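Local structure of pyridoxamine 5-phosphate-dependent dehydrase (Escherichia coli, 3B8X) at residues B[53-57]-B[58-62]; B[142-145]-B[146-149]; B[376-379]-B[380-383]. The protein catalyses removal of the C3'-hydroxyl of GDP-4-keto-6-deoxy-D-mannose by a pyridoxal phosphate-dependent combined transamination and deoxygenation, a step in making L-colitose. The protein carries 1 engineered substitution. All coordinates share one frame; numbering follows the deposited sequence.

All three contacts lie where a loop passes into the first turn of a helix, but at different depths. Contact 1 is buried at the cofactor pocket and joins strand 51-55 to helix 58-68; its capping box leaves backbone N-H groups for a phosphate. Contact 2, its centre about 25 Å from that of contact 1, begins the helix of a beta-alpha-beta unit, with an asparagine cap at the edge and F144 and I147 turned into the core. Contact 3 lies furthest from the chain centre, before helix 379-388, where a glutamate carboxylate and a water meet the first N-H groups, beside a sodium ion. No two contacts share a helix or strand, and none touch.

Contact 1 of 3, residues B[53-57]-B[58-62]; sequences VMVSS and GSTAN. With G4M ([(2R,3S,4R,5R)-5-(2-amino-6-oxo-1,6-dihydro-9H-purin-9-yl)-3,4-dihydroxytetrahydrofuran-2-yl]methyl (2R,3S,4S,5S,6R)-3,4-dihydroxy-5-[({3-hydroxy-2-methyl-5-[(phosphonooxy)methyl]pyridin-4-yl}methyl)amino]-6-methyltetrahydro-2H-pyran-2-yl dihydrogen diphosphate), chain O.
S57 and T60 exchange hydrogen bonds as a capping box at the start of helix 58-68. S57, the N-cap, accepts T60 N on its OG at 3.2 Å in a nearly straight bond (167°), and T60 OG1 takes the backbone N of S57 at 2.9 Å in return. With chi1 near 60°, T60 OG1 sits between its own backbone N and carbonyl carbon, turned back over the turn. The same oxygen is joined by S56 OG at 2.8 Å, a hydroxyl pair in which either may donate, so one buried threonine oxygen binds both residues that lead into the helix. A61 N to S57 O is the first backbone bond across the turn.

Apolar contact is slight. V55 CG2 meets A61 CB at 3.5 Å, closing the corner between strand end and helix, and both side chains also rest on I200 of strand 198-202.

The remaining bonds go to the phosphate of the bound cofactor-sugar adduct. G58 N points to OP2 of the adduct at 2.8 Å, while S59 gives OP1 two bonds, one from its backbone N and one from OG at 2.5 Å; S59 OG also pairs with T92. G58 has no side chain, and its CA lies 3.5 Å from the ester oxygen OP4. Beyond the phosphate, N62 ND2 comes close to the pyridine ring, its amide fixed by T183, D161 and T92. N250 of the second subunit packs on S57, S59 and T60.

The capping box thus ties T60 N to the S57 hydroxyl and leaves the N-H groups of G58 and S59 to the phosphate, whose negative charge is probably stabilised further by the positive end of the helix.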
ATOM      1  N   VAL B  53     -14.916   1.917   2.440  1.00 12.25           N
ATOM      2  CA  VAL B  53     -13.640   2.656   2.408  1.00 12.59           C
ATOM      3  C   VAL B  53     -12.807   2.095   1.276  1.00 12.34           C
ATOM      4  O   VAL B  53     -12.334   0.979   1.383  1.00  6.35           O
ATOM      5  CB  VAL B  53     -12.769   2.558   3.661  1.00 14.47           C
ATOM      6  CG1 VAL B  53     -11.490   3.355   3.438  1.00  3.43           C
ATOM      7  CG2 VAL B  53     -13.476   3.107   4.929  1.00  4.21           C
ATOM      8  N   MET B  54     -12.598   2.888   0.231  1.00  7.89           N
ATOM      9  CA  MET B  54     -11.775   2.484  -0.912  1.00  8.31           C
ATOM     10  C   MET B  54     -10.283   2.636  -0.647  1.00  8.72           C
ATOM     11  O   MET B  54      -9.864   3.609  -0.042  1.00  7.77           O
ATOM     12  CB  MET B  54     -12.076   3.336  -2.110  1.00  4.33           C
ATOM     13  CG  MET B  54     -11.448   2.751  -3.413  1.00 16.15           C
ATOM     14  SD  MET B  54     -11.712   3.891  -4.810  1.00  7.76           S
ATOM     15  CE  MET B  54     -11.337   2.890  -6.269  1.00  4.12           C
ATOM     16  N   VAL B  55      -9.503   1.663  -1.080  1.00  6.13           N
ATOM     17  CA  VAL B  55      -8.070   1.665  -0.821  1.00  5.76           C
ATOM     18  C   VAL B  55      -7.334   1.261  -2.072  1.00  8.07           C
ATOM     19  O   VAL B  55      -7.922   0.945  -3.102  1.00  6.96           O
ATOM     20  CB  VAL B  55      -7.645   0.744   0.367  1.00 12.14           C
ATOM     21  CG1 VAL B  55      -8.115   1.363   1.699  1.00  4.43           C
ATOM     22  CG2 VAL B  55      -8.220  -0.630   0.209  1.00  5.48           C
ATOM     23  N   SER B  56      -6.027   1.330  -2.000  1.00  7.13           N
ATOM     24  CA  SER B  56      -5.232   1.063  -3.173  1.00  6.55           C
ATOM     25  C   SER B  56      -5.389  -0.303  -3.838  1.00 11.99           C
ATOM     26  O   SER B  56      -5.141  -0.390  -5.023  1.00  8.32           O
ATOM     27  CB  SER B  56      -3.772   1.429  -2.876  1.00  4.35           C
ATOM     28  OG  SER B  56      -3.178   0.494  -1.961  1.00  5.39           O
ATOM     29  N   SER B  57      -5.727  -1.374  -3.116  1.00 14.81           N
ATOM     30  CA  SER B  57      -5.881  -2.712  -3.737  1.00  2.93           C
ATOM     31  C   SER B  57      -6.627  -3.603  -2.745  1.00  7.91           C
ATOM     32  O   SER B  57      -6.869  -3.202  -1.596  1.00  3.11           O
ATOM     33  CB  SER B  57      -4.532  -3.373  -4.085  1.00  2.42           C
ATOM     34  OG  SER B  57      -3.769  -3.548  -2.900  1.00  7.29           O
ATOM     35  N   GLY B  58      -7.063  -4.765  -3.211  1.00  7.54           N
ATOM     36  CA  GLY B  58      -7.746  -5.691  -2.317  1.00  9.40           C
ATOM     37  C   GLY B  58      -6.723  -6.179  -1.260  1.00  5.51           C
ATOM     38  O   GLY B  58      -7.102  -6.551  -0.156  1.00  5.82           O
ATOM     39  N   SER B  59      -5.431  -6.170  -1.591  1.00  8.85           N
ATOM     40  CA  SER B  59      -4.410  -6.570  -0.606  1.00 15.16           C
ATOM     41  C   SER B  59      -4.304  -5.540   0.523  1.00 11.29           C
ATOM     42  O   SER B  59      -4.228  -5.901   1.689  1.00  9.88           O
ATOM     43  CB  SER B  59      -3.023  -6.776  -1.256  1.00  7.23           C
ATOM     44  OG  SER B  59      -3.049  -7.765  -2.281  1.00  6.74           O
ATOM     45  N   THR B  60      -4.270  -4.246   0.179  1.00  1.00           N
ATOM     46  CA  THR B  60      -4.237  -3.238   1.211  1.00  5.66           C
ATOM     47  C   THR B  60      -5.611  -3.174   1.887  1.00  8.96           C
ATOM     48  O   THR B  60      -5.756  -2.677   3.005  1.00  7.01           O
ATOM     49  CB  THR B  60      -3.744  -1.867   0.635  1.00  7.97           C
ATOM     50  OG1 THR B  60      -4.614  -1.401  -0.409  1.00 10.01           O
ATOM     51  CG2 THR B  60      -2.333  -1.992   0.144  1.00  7.67           C
ATOM     52  N   ALA B  61      -6.652  -3.698   1.260  1.00  8.06           N
ATOM     53  CA  ALA B  61      -7.925  -3.680   2.012  1.00  3.42           C
ATOM     54  C   ALA B  61      -7.888  -4.735   3.154  1.00  8.97           C
ATOM     55  O   ALA B  61      -8.259  -4.485   4.323  1.00  8.17           O
ATOM     56  CB  ALA B  61      -9.126  -3.930   1.029  1.00  1.68           C
ATOM     57  N   ASN B  62      -7.320  -5.889   2.848  1.00  3.73           N
ATOM     58  CA  ASN B  62      -7.153  -6.913   3.857  1.00  5.66           C
ATOM     59  C   ASN B  62      -6.180  -6.413   4.920  1.00  5.54           C
ATOM     60  O   ASN B  62      -6.359  -6.713   6.104  1.00 10.68           O
ATOM     61  CB  ASN B  62      -6.538  -8.171   3.225  1.00  2.91           C
ATOM     62  CG  ASN B  62      -7.537  -9.055   2.548  1.00 14.44           C
ATOM     63  OD1 ASN B  62      -8.741  -8.874   2.687  1.00  5.76           O
ATOM     64  ND2 ASN B  62      -7.039 -10.055   1.807  1.00  2.95           N
TER
HETATM   65  OP3 G4M O 500      -5.043  -8.165  -6.382  1.00  7.62           O
HETATM   66  PL  G4M O 500      -5.582  -7.383  -5.113  1.00 10.56           P
HETATM   67  OP1 G4M O 500      -4.391  -6.775  -4.194  1.00  6.35           O
HETATM   68  OP2 G4M O 500      -6.533  -6.184  -5.606  1.00  3.48           O
HETATM   69  OP4 G4M O 500      -6.551  -8.376  -4.259  1.00  8.31           O
HETATM   70  C5B G4M O 500      -5.736  -9.271  -3.558  1.00  5.88           C
HETATM   71  C5L G4M O 500      -6.557 -10.467  -3.256  1.00  5.70           C
HETATM   72  C6L G4M O 500      -7.018 -10.662  -1.961  1.00 17.07           C
HETATM   73  N1L G4M O 500      -7.695 -11.748  -1.668  1.00 14.36           N
HETATM   74  C2L G4M O 500      -7.976 -12.687  -2.546  1.00 10.40           C
HETATM   75  C2A G4M O 500      -8.711 -13.935  -2.118  1.00  7.59           C
HETATM   76  C3L G4M O 500      -7.598 -12.569  -3.880  1.00 14.71           C
HETATM   77  O3L G4M O 500      -7.856 -13.598  -4.716  1.00  8.76           O
HETATM   78  C4L G4M O 500      -6.882 -11.389  -4.260  1.00 10.48           C
HETATM   79  C4A G4M O 500      -6.437 -11.185  -5.574  1.00  7.30           C
HETATM   80  N4A G4M O 500      -6.600 -12.124  -6.457  1.00 12.08           N
HETATM   81  C4G G4M O 500      -6.246 -11.866  -7.807  1.00  9.47           C
HETATM   82  C5G G4M O 500      -5.746 -13.112  -8.500  1.00 25.21           C
HETATM   83  C6G G4M O 500      -6.719 -14.273  -8.291  1.00  8.42           C
HETATM   84  O5G G4M O 500      -5.813 -12.728  -9.870  1.00 12.38           O
HETATM   85  C3G G4M O 500      -5.125 -10.818  -7.913  1.00 15.33           C
HETATM   86  O3G G4M O 500      -5.718  -9.598  -8.340  1.00 21.39           O
HETATM   87  C2G G4M O 500      -4.095 -11.262  -8.992  1.00  5.78           C
HETATM   88  O2G G4M O 500      -3.251 -10.181  -9.398  1.00 18.11           O
HETATM   89  C1G G4M O 500      -4.801 -11.794 -10.217  1.00 12.17           C
HETATM   90  O1G G4M O 500      -3.840 -12.588 -10.900  1.00 10.75           O
HETATM   91  P2  G4M O 500      -3.810 -12.570 -12.490  1.00 15.44           P
HETATM   92  O3P G4M O 500      -5.306 -12.767 -13.072  1.00 18.10           O
HETATM   93  O4P G4M O 500      -2.981 -13.877 -12.973  1.00 17.39           O
HETATM   94  OPP G4M O 500      -3.154 -11.135 -12.821  1.00 22.70           O
HETATM   95  P   G4M O 500      -2.738 -10.964 -14.365  1.00 14.00           P
HETATM   96  O1P G4M O 500      -1.782 -12.069 -15.058  1.00 13.86           O
HETATM   97  O2P G4M O 500      -1.964  -9.575 -14.276  1.00 14.27           O
HETATM   98  O5' G4M O 500      -4.012 -10.562 -15.210  1.00  9.42           O
HETATM   99  C5' G4M O 500      -4.653 -11.702 -15.742  1.00 17.78           C
HETATM  100  C4' G4M O 500      -4.856 -11.452 -17.228  1.00 17.18           C
HETATM  101  O4' G4M O 500      -5.287 -10.074 -17.435  1.00 31.59           O
HETATM  102  C3' G4M O 500      -3.513 -11.604 -17.979  1.00 99.89           C
HETATM  103  O3' G4M O 500      -3.830 -12.088 -19.275  1.00 29.71           O
HETATM  104  C2' G4M O 500      -2.965 -10.160 -18.020  1.00 25.45           C
HETATM  105  O2' G4M O 500      -2.158 -10.010 -19.194  1.00 19.36           O
HETATM  106  C1' G4M O 500      -4.266  -9.391 -18.199  1.00 18.28           C
HETATM  107  N9  G4M O 500      -4.137  -8.001 -17.750  1.00 29.26           N
HETATM  108  C8  G4M O 500      -3.926  -7.595 -16.471  1.00 19.11           C
HETATM  109  N7  G4M O 500      -3.913  -6.277 -16.459  1.00 16.21           N
HETATM  110  C4  G4M O 500      -4.279  -6.896 -18.553  1.00 33.76           C
HETATM  111  C5  G4M O 500      -4.134  -5.766 -17.715  1.00 10.62           C
HETATM  112  C6  G4M O 500      -4.252  -4.450 -18.291  1.00  8.90           C
HETATM  113  O6  G4M O 500      -4.151  -3.420 -17.642  1.00 17.18           O
HETATM  114  N3  G4M O 500      -4.501  -6.731 -19.860  1.00 34.97           N
HETATM  115  C2  G4M O 500      -4.586  -5.516 -20.375  1.00 22.06           C
HETATM  116  N1  G4M O 500      -4.470  -4.376 -19.622  1.00 19.96           N
HETATM  117  N2  G4M O 500      -4.795  -5.378 -21.712  1.00  7.92           N

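Contact 2 of 3, residues B[142-145]-B[146-149]; sequences NNFD and EINK
N143 and E146 meet at the start of helix 144-151, where N143 is the N-cap. Its CG lies opposite the backbone N, which swings the amide over the first turn and brings OD1 to E146 N at 2.9 Å. The N-H points almost straight at the oxygen (168°), yet the donor stands well above the amide plane, 56° out of it. D145 N adds a second, weak bond to the same OD1. One side-chain oxygen therefore serves two of the N-H groups that the first turn leaves without a helical partner.

Backbone bonds continue the helix: I147 N to N143 O, N148 N to F144 O at 2.7 Å, and K149 N to D145 O.

Van der Waals contacts fall in two places. E146 CG lies against the N143 amide, 3.4 Å from ND2; beyond it the chain bends at chi2, and the carboxylate plane is turned 31° from that amide. On the inner side the extended I147 puts CD1 3.7 Å from N142 CB, and the same methyl lies 4.2 Å from F144 CD2, the two side chains running alongside each other. N142 CB also sits over one face of the F144 ring, near its rim, while the N142 amide is held by N136 and the V135 carbonyl.

F144 stacks on F178 and reaches T134 and L158; I147 touches both of these and L121. The pair thereby seats the helix on strands 129-135 and 157-161, while D145, N148 and K149 lie at the surface. These two strands, parallel neighbours in the sheet, form with helix 144-151 a beta-alpha-beta crossover, a building unit of the large domain of aspartate aminotransferase-fold enzymes; the asparagine cap starts its helix.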
ATOM      1  N   ASN B 142     -19.356 -18.526   1.112  1.00  8.36           N
ATOM      2  CA  ASN B 142     -19.380 -19.577   2.128  1.00 12.74           C
ATOM      3  C   ASN B 142     -20.819 -19.778   2.552  1.00 28.84           C
ATOM      4  O   ASN B 142     -21.661 -18.915   2.305  1.00 10.24           O
ATOM      5  CB  ASN B 142     -18.603 -19.103   3.351  1.00 13.28           C
ATOM      6  CG  ASN B 142     -17.146 -19.248   3.162  1.00 15.83           C
ATOM      7  OD1 ASN B 142     -16.609 -20.293   3.533  1.00  9.19           O
ATOM      8  ND2 ASN B 142     -16.516 -18.304   2.406  1.00 13.61           N
ATOM      9  N   ASN B 143     -21.112 -20.878   3.238  1.00 11.42           N
ATOM     10  CA  ASN B 143     -22.461 -21.005   3.730  1.00 10.56           C
ATOM     11  C   ASN B 143     -22.466 -20.365   5.087  1.00  7.89           C
ATOM     12  O   ASN B 143     -22.064 -20.975   6.073  1.00  9.66           O
ATOM     13  CB  ASN B 143     -22.960 -22.454   3.773  1.00 18.40           C
ATOM     14  CG  ASN B 143     -24.304 -22.555   4.447  1.00 53.75           C
ATOM     15  OD1 ASN B 143     -24.636 -21.709   5.268  1.00 28.90           O
ATOM     16  ND2 ASN B 143     -25.098 -23.559   4.093  1.00 22.77           N
ATOM     17  N   PHE B 144     -22.855 -19.103   5.117  1.00 15.18           N
ATOM     18  CA  PHE B 144     -22.820 -18.308   6.335  1.00 26.11           C
ATOM     19  C   PHE B 144     -23.745 -18.768   7.454  1.00 14.97           C
ATOM     20  O   PHE B 144     -23.455 -18.557   8.618  1.00 22.12           O
ATOM     21  CB  PHE B 144     -22.869 -16.809   6.031  1.00 13.26           C
ATOM     22  CG  PHE B 144     -21.612 -16.316   5.370  1.00 14.69           C
ATOM     23  CD1 PHE B 144     -21.570 -16.052   4.008  1.00 21.34           C
ATOM     24  CD2 PHE B 144     -20.441 -16.213   6.115  1.00 13.29           C
ATOM     25  CE1 PHE B 144     -20.359 -15.656   3.389  1.00  1.00           C
ATOM     26  CE2 PHE B 144     -19.252 -15.779   5.526  1.00 15.22           C
ATOM     27  CZ  PHE B 144     -19.207 -15.533   4.174  1.00 18.22           C
ATOM     28  N   ASP B 145     -24.801 -19.486   7.085  1.00 15.28           N
ATOM     29  CA  ASP B 145     -25.700 -20.059   8.088  1.00 16.45           C
ATOM     30  C   ASP B 145     -24.907 -21.093   8.872  1.00 24.83           C
ATOM     31  O   ASP B 145     -24.827 -21.053  10.107  1.00 27.86           O
ATOM     32  CB  ASP B 145     -26.845 -20.793   7.387  1.00 47.66           C
ATOM     33  CG  ASP B 145     -27.918 -19.848   6.873  1.00 99.89           C
ATOM     34  OD1 ASP B 145     -27.932 -18.673   7.295  1.00 40.80           O
ATOM     35  OD2 ASP B 145     -28.743 -20.277   6.036  1.00 37.46           O
ATOM     36  N   GLU B 146     -24.326 -22.045   8.154  1.00 15.71           N
ATOM     37  CA  GLU B 146     -23.562 -23.061   8.855  1.00  8.81           C
ATOM     38  C   GLU B 146     -22.476 -22.415   9.687  1.00 37.96           C
ATOM     39  O   GLU B 146     -22.168 -22.875  10.797  1.00 23.09           O
ATOM     40  CB  GLU B 146     -22.886 -24.023   7.845  1.00 18.68           C
ATOM     41  CG  GLU B 146     -23.855 -24.800   6.966  1.00 99.89           C
ATOM     42  CD  GLU B 146     -24.922 -25.528   7.760  1.00 39.49           C
ATOM     43  OE1 GLU B 146     -24.977 -26.774   7.662  1.00 99.89           O
ATOM     44  OE2 GLU B 146     -25.711 -24.851   8.460  1.00 99.89           O
ATOM     45  N   ILE B 147     -21.835 -21.408   9.099  1.00 22.29           N
ATOM     46  CA  ILE B 147     -20.726 -20.749   9.774  1.00 41.91           C
ATOM     47  C   ILE B 147     -21.180 -20.032  11.030  1.00 30.17           C
ATOM     48  O   ILE B 147     -20.561 -20.136  12.092  1.00 16.36           O
ATOM     49  CB  ILE B 147     -20.013 -19.771   8.851  1.00 43.43           C
ATOM     50  CG1 ILE B 147     -19.177 -20.577   7.866  1.00 15.57           C
ATOM     51  CG2 ILE B 147     -19.142 -18.823   9.657  1.00 14.49           C
ATOM     52  CD1 ILE B 147     -18.440 -19.765   6.940  1.00 15.79           C
ATOM     53  N   ASN B 148     -22.277 -19.300  10.904  1.00 11.68           N
ATOM     54  CA  ASN B 148     -22.800 -18.594  12.060  1.00 11.57           C
ATOM     55  C   ASN B 148     -23.286 -19.540  13.162  1.00 25.92           C
ATOM     56  O   ASN B 148     -23.149 -19.236  14.352  1.00 64.22           O
ATOM     57  CB  ASN B 148     -23.888 -17.626  11.617  1.00 18.59           C
ATOM     58  CG  ASN B 148     -23.303 -16.304  11.159  1.00 99.89           C
ATOM     59  OD1 ASN B 148     -22.327 -15.827  11.744  1.00 23.28           O
ATOM     60  ND2 ASN B 148     -23.853 -15.732  10.088  1.00 36.12           N
ATOM     61  N   LYS B 149     -23.782 -20.713  12.774  1.00 31.59           N
ATOM     62  CA  LYS B 149     -24.219 -21.722  13.743  1.00 36.97           C
ATOM     63  C   LYS B 149     -23.016 -22.147  14.571  1.00 42.16           C
ATOM     64  O   LYS B 149     -23.070 -22.211  15.802  1.00 34.46           O
ATOM     65  CB  LYS B 149     -24.751 -22.957  13.025  1.00 23.60           C
ATOM     66  CG  LYS B 149     -26.102 -22.754  12.387  1.00 27.13           C
ATOM     67  CD  LYS B 149     -26.728 -24.091  12.012  1.00 99.89           C
ATOM     68  CE  LYS B 149     -28.208 -24.139  12.390  1.00 99.89           C
ATOM     69  NZ  LYS B 149     -29.046 -23.163  11.620  1.00 99.89           N
TER

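Contact 3 of 3, residues B[376-379]-B[380-383]; sequences IELF and DEID. With NA (sodium ion), chain L.
L378 and E381 cross at about a right angle at the N-terminus of helix 379-388, where L378 holds the N-cap position but has no polar side chain to offer. E381 is bent at chi2 (90°), which folds its carboxylate back over the leucine: L378 CD2 touches E381 CD at 3.6 Å, and OE1 comes to rest beside the L378 backbone. L378 CB also packs against I382 CD1; both residues are buried, I382 meeting Y281 and F282 of helix 255-286.

The polar partner comes from E377, one residue earlier. With CG between the backbone N and the carbonyl carbon (chi1 65°) and the chain bent at chi2, the side chain curls forward, and OE1 accepts F379 N at 2.7 Å. Water 1 fills the next place: it accepts D380 N at 3.0 Å and donates to E377 OE1 and E381 OE1, bridging two like-charged carboxylates. F379, meanwhile, turns its ring edge-to-face with Y281, and D383 OD1 is bonded to the hydroxyl of that tyrosine.

Magnesium has been seen bound at E377 and D380 in another structure of this protein; here a sodium ion lies beside them. Its ligands are five waters, among them water 1, and D380 OD2 at 2.9 Å; E377 OE2 lies a little farther, 3.1 Å from the sodium, and accepts from water 3 at 2.6 Å.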
ATOM      1  N   ILE B 376     -18.673 -11.027 -20.607  1.00  9.77           N
ATOM      2  CA  ILE B 376     -19.076 -11.137 -22.011  1.00 11.20           C
ATOM      3  C   ILE B 376     -19.393 -12.635 -22.255  1.00 18.58           C
ATOM      4  O   ILE B 376     -18.716 -13.483 -21.694  1.00 17.16           O
ATOM      5  CB  ILE B 376     -17.844 -10.772 -22.930  1.00 19.42           C
ATOM      6  CG1 ILE B 376     -17.362  -9.353 -22.676  1.00 25.28           C
ATOM      7  CG2 ILE B 376     -18.178 -10.894 -24.408  1.00 30.08           C
ATOM      8  CD1 ILE B 376     -15.860  -9.266 -22.578  1.00 89.61           C
ATOM      9  N   GLU B 377     -20.400 -12.973 -23.063  1.00 19.67           N
ATOM     10  CA  GLU B 377     -20.721 -14.388 -23.306  1.00 19.58           C
ATOM     11  C   GLU B 377     -19.499 -15.130 -23.784  1.00 30.28           C
ATOM     12  O   GLU B 377     -18.709 -14.579 -24.544  1.00 22.54           O
ATOM     13  CB  GLU B 377     -21.877 -14.588 -24.303  1.00 10.29           C
ATOM     14  CG  GLU B 377     -21.594 -14.107 -25.742  1.00 16.54           C
ATOM     15  CD  GLU B 377     -21.016 -15.171 -26.674  1.00 23.88           C
ATOM     16  OE1 GLU B 377     -20.840 -16.342 -26.283  1.00 35.14           O
ATOM     17  OE2 GLU B 377     -20.694 -14.824 -27.824  1.00 26.35           O
ATOM     18  N   LEU B 378     -19.395 -16.395 -23.389  1.00  9.97           N
ATOM     19  CA  LEU B 378     -18.261 -17.232 -23.743  1.00 14.76           C
ATOM     20  C   LEU B 378     -18.713 -18.566 -24.368  1.00 19.51           C
ATOM     21  O   LEU B 378     -18.014 -19.590 -24.238  1.00 16.80           O
ATOM     22  CB  LEU B 378     -17.481 -17.532 -22.446  1.00 13.25           C
ATOM     23  CG  LEU B 378     -16.550 -16.424 -21.947  1.00 35.30           C
ATOM     24  CD1 LEU B 378     -16.014 -16.674 -20.528  1.00 10.35           C
ATOM     25  CD2 LEU B 378     -15.395 -16.280 -22.916  1.00 25.26           C
ATOM     26  N   PHE B 379     -19.859 -18.584 -25.041  1.00 18.25           N
ATOM     27  CA  PHE B 379     -20.338 -19.864 -25.564  1.00  5.72           C
ATOM     28  C   PHE B 379     -19.394 -20.609 -26.454  1.00 14.77           C
ATOM     29  O   PHE B 379     -19.252 -21.815 -26.291  1.00 19.32           O
ATOM     30  CB  PHE B 379     -21.738 -19.815 -26.172  1.00  9.51           C
ATOM     31  CG  PHE B 379     -22.729 -19.065 -25.341  1.00 17.76           C
ATOM     32  CD1 PHE B 379     -23.303 -17.890 -25.823  1.00 14.91           C
ATOM     33  CD2 PHE B 379     -23.034 -19.477 -24.054  1.00 99.89           C
ATOM     34  CE1 PHE B 379     -24.178 -17.168 -25.059  1.00 27.16           C
ATOM     35  CE2 PHE B 379     -23.914 -18.750 -23.273  1.00 39.77           C
ATOM     36  CZ  PHE B 379     -24.493 -17.589 -23.786  1.00 25.91           C
ATOM     37  N   ASP B 380     -18.763 -19.901 -27.402  1.00 10.42           N
ATOM     38  CA  ASP B 380     -17.820 -20.591 -28.315  1.00 11.50           C
ATOM     39  C   ASP B 380     -16.592 -21.055 -27.598  1.00 16.40           C
ATOM     40  O   ASP B 380     -16.052 -22.124 -27.875  1.00 12.68           O
ATOM     41  CB  ASP B 380     -17.420 -19.709 -29.500  1.00 14.23           C
ATOM     42  CG  ASP B 380     -18.622 -19.288 -30.332  1.00 23.97           C
ATOM     43  OD1 ASP B 380     -19.592 -20.076 -30.413  1.00 21.29           O
ATOM     44  OD2 ASP B 380     -18.627 -18.147 -30.835  1.00 29.44           O
ATOM     45  N   GLU B 381     -16.135 -20.208 -26.692  1.00 11.34           N
ATOM     46  CA  GLU B 381     -14.955 -20.494 -25.907  1.00 18.36           C
ATOM     47  C   GLU B 381     -15.168 -21.709 -25.013  1.00 20.14           C
ATOM     48  O   GLU B 381     -14.255 -22.478 -24.762  1.00 10.68           O
ATOM     49  CB  GLU B 381     -14.578 -19.249 -25.097  1.00 19.95           C
ATOM     50  CG  GLU B 381     -14.041 -18.107 -25.953  1.00 11.71           C
ATOM     51  CD  GLU B 381     -15.152 -17.174 -26.440  1.00 16.02           C
ATOM     52  OE1 GLU B 381     -16.315 -17.599 -26.432  1.00 18.10           O
ATOM     53  OE2 GLU B 381     -14.891 -16.011 -26.823  1.00 17.08           O
ATOM     54  N   ILE B 382     -16.376 -21.861 -24.500  1.00  9.71           N
ATOM     55  CA  ILE B 382     -16.657 -23.022 -23.636  1.00 11.89           C
ATOM     56  C   ILE B 382     -16.779 -24.316 -24.435  1.00 14.36           C
ATOM     57  O   ILE B 382     -16.407 -25.408 -23.973  1.00 14.17           O
ATOM     58  CB  ILE B 382     -17.933 -22.786 -22.800  1.00 12.34           C
ATOM     59  CG1 ILE B 382     -17.601 -21.884 -21.616  1.00 15.22           C
ATOM     60  CG2 ILE B 382     -18.475 -24.095 -22.216  1.00 11.79           C
ATOM     61  CD1 ILE B 382     -18.845 -21.182 -21.037  1.00 14.03           C
ATOM     62  N   ASP B 383     -17.376 -24.214 -25.616  1.00 11.81           N
ATOM     63  CA  ASP B 383     -17.500 -25.391 -26.483  1.00 21.46           C
ATOM     64  C   ASP B 383     -16.074 -25.840 -26.761  1.00 16.95           C
ATOM     65  O   ASP B 383     -15.726 -27.028 -26.864  1.00 19.28           O
ATOM     66  CB  ASP B 383     -18.047 -24.971 -27.855  1.00 25.63           C
ATOM     67  CG  ASP B 383     -19.543 -24.645 -27.850  1.00 49.05           C
ATOM     68  OD1 ASP B 383     -20.284 -25.175 -26.998  1.00 18.83           O
ATOM     69  OD2 ASP B 383     -19.985 -23.878 -28.740  1.00 29.25           O
TER
HETATM   70 NA    NA L 667     -18.276 -15.523 -29.642  1.00 43.46          NA
HETATM   71  O   HOH W   1     -18.664 -16.894 -27.722  1.00 13.70           O
HETATM   72  O   HOH W   2     -17.752 -13.437 -28.199  1.00 54.82           O
HETATM   73  O   HOH W   3     -20.568 -15.870 -30.219  1.00 35.52           O
HETATM   74  O   HOH W   4     -15.495 -16.097 -29.695  1.00 48.09           O
HETATM   75  O   HOH W   5     -18.057 -15.245 -32.068  1.00 46.56           O